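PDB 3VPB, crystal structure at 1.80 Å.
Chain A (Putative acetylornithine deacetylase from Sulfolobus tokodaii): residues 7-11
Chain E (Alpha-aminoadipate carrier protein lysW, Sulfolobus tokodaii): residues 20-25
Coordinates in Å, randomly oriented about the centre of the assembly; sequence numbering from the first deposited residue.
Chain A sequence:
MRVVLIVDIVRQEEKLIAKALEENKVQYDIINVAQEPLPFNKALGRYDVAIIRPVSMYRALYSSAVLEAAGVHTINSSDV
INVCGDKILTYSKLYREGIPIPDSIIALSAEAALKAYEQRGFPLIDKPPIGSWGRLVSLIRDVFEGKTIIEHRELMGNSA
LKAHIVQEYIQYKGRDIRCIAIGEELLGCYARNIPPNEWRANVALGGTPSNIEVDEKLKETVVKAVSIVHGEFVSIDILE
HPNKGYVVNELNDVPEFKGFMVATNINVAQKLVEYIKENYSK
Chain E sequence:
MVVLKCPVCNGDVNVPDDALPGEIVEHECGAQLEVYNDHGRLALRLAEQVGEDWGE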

# COMPACT_ATOMS: atom_id res chain seq x y z
N VAL A 7 -12.59 15.78 16.59
CA VAL A 7 -11.27 16.14 16.04
C VAL A 7 -10.35 14.91 15.95
O VAL A 7 -10.63 13.87 16.59
CB VAL A 7 -10.53 17.23 16.89
CG1 VAL A 7 -11.39 18.50 17.09
CG2 VAL A 7 -10.06 16.67 18.26
N ASP A 8 -9.27 15.03 15.17
CA ASP A 8 -8.16 14.06 15.28
C ASP A 8 -6.84 14.77 15.52
O ASP A 8 -6.16 14.55 16.55
CB ASP A 8 -8.09 13.01 14.14
CG ASP A 8 -8.07 13.61 12.74
OD1 ASP A 8 -8.16 12.79 11.79
OD2 ASP A 8 -8.00 14.86 12.57
N ILE A 9 -6.49 15.63 14.58
CA ILE A 9 -5.37 16.54 14.75
C ILE A 9 -5.99 17.89 14.99
O ILE A 9 -6.85 18.33 14.21
CB ILE A 9 -4.55 16.70 13.45
CG1 ILE A 9 -4.05 15.34 12.93
CG2 ILE A 9 -3.43 17.76 13.62
CD1 ILE A 9 -3.25 14.54 13.89
N VAL A 10 -5.54 18.58 16.04
CA VAL A 10 -6.06 19.89 16.38
C VAL A 10 -5.20 20.99 15.72
O VAL A 10 -4.11 21.29 16.19
CB VAL A 10 -6.15 20.08 17.90
CG1 VAL A 10 -6.47 21.54 18.26
CG2 VAL A 10 -7.22 19.15 18.50
N ARG A 11 -5.69 21.56 14.62
CA ARG A 11 -4.97 22.64 13.94
C ARG A 11 -5.48 23.97 14.44
O ARG A 11 -6.41 24.03 15.24
CB ARG A 11 -5.20 22.60 12.43
CG ARG A 11 -5.05 21.26 11.79
CD ARG A 11 -5.78 21.27 10.49
NE ARG A 11 -7.18 20.89 10.67
CZ ARG A 11 -7.97 20.51 9.68
NH1 ARG A 11 -7.47 20.47 8.44
NH2 ARG A 11 -9.23 20.12 9.91
N LEU E 20 -3.24 22.47 23.17
CA LEU E 20 -4.36 21.60 23.51
C LEU E 20 -3.97 20.17 23.15
O LEU E 20 -3.16 19.96 22.24
CB LEU E 20 -5.61 22.00 22.71
CG LEU E 20 -6.74 22.85 23.33
CD1 LEU E 20 -7.69 21.99 24.18
CD2 LEU E 20 -6.20 24.02 24.14
N PRO E 21 -4.53 19.17 23.87
CA PRO E 21 -4.40 17.78 23.44
C PRO E 21 -4.80 17.58 21.97
O PRO E 21 -5.87 18.04 21.57
CB PRO E 21 -5.37 17.04 24.37
CG PRO E 21 -5.67 17.99 25.51
CD PRO E 21 -4.95 19.27 25.28
N GLY E 22 -3.93 16.94 21.19
CA GLY E 22 -4.17 16.68 19.76
C GLY E 22 -3.36 17.58 18.83
O GLY E 22 -3.32 17.34 17.62
N GLU E 23 -2.74 18.62 19.38
CA GLU E 23 -1.88 19.52 18.61
C GLU E 23 -0.55 18.87 18.27
O GLU E 23 -0.09 18.01 18.99
CB GLU E 23 -1.62 20.81 19.37
CG GLU E 23 -2.74 21.80 19.31
CD GLU E 23 -2.32 23.16 19.76
OE1 GLU E 23 -1.69 23.90 18.96
OE2 GLU E 23 -2.62 23.49 20.92
N ILE E 24 0.04 19.31 17.16
CA ILE E 24 1.30 18.76 16.67
C ILE E 24 2.45 19.68 17.06
O ILE E 24 2.33 20.91 16.94
CB ILE E 24 1.26 18.63 15.13
CG1 ILE E 24 0.17 17.65 14.69
CG2 ILE E 24 2.63 18.23 14.57
CD1 ILE E 24 0.22 16.29 15.35
N VAL E 25 3.55 19.09 17.52
CA VAL E 25 4.79 19.84 17.80
C VAL E 25 6.00 19.14 17.16
O VAL E 25 6.10 17.90 17.19
CB VAL E 25 5.04 20.10 19.33
CG1 VAL E 25 3.83 20.77 19.97
CG2 VAL E 25 5.38 18.82 20.09
O HOH W 1 -1.25 21.09 15.25

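This is a small, backbone-centred contact in which a turn of the carrier protein LysW meets an irregular loop segment of chain A through one direct main-chain hydrogen bond, one bridging water and a few apolar side chains, burying 260 Å² in all.

The nearest CA atoms across the contact are those of Val10(A) and Glu23(E), 4.8 Å apart. Just before this point, Val10(A) N donates to Gly22(E) O over 3.0 Å, and the N-H...O angle of 176° makes the bond almost perfectly linear. The other polar group of Val10(A) is also satisfied: its O accepts a hydrogen bond from water 1 at 3.0 Å, and the same water accepts one from Ile24(E) N at 2.9 Å. A single residue of chain A thus engages LysW through both its N-H and its carbonyl, directly in the first case and through water in the second. Because these are main-chain groups, the pairing does not depend on side-chain polarity, and the side chain of Val10(A) remains free for packing.

The LysW side owes its shape to a type II beta turn from Leu20(E) to Glu23(E), closed by a hydrogen bond from Glu23(E) N to Leu20(E) O at 3.2 Å. Pro21(E), with phi near -51°, suits the second position of such a turn, where its ring restricts phi to about the value required. Gly22(E) follows with phi/psi of 105/-12, where a side chain would be jammed against the preceding carbonyl oxygen. The partner imposes a second constraint: an ideal CB on this residue would point toward chain A and lie 2.9 Å from Val10(A) CG2, a clash. Glycine therefore meets the demands of both the turn and the interface.

Val10(A) is the centre of the packing, covered over 78 Å² by the other stretch. Its CA-to-CB bond points toward LysW, and its compact, branched side chain fits against the turn, with CG2 3.5 Å from Pro21(E) O and CG1 3.9 Å from Glu23(E) CG. The latter is a contact with the aliphatic part of the glutamate, whose methylene groups can pack against a hydrocarbon even though the residue ends in a carboxylate. Glu23(E) CG also approaches Val10(A) O at 3.4 Å.

A second apolar contact joins the two isoleucines, Ile9(A) CG2 meeting Ile24(E) CG1 at 3.8 Å. Both CA-to-CB bonds point sideways, but the end of Ile24(E) comes nearer to chain A. Such branched residues bring hydrocarbon surface together without polar groups that would need partners.

Asp8(A) contributes from behind. Its CA-to-CB bond points away from LysW, and its OD2 accepts a hydrogen bond from Ile9(A) N at 2.6 Å, giving that buried N-H an acceptor within its own chain.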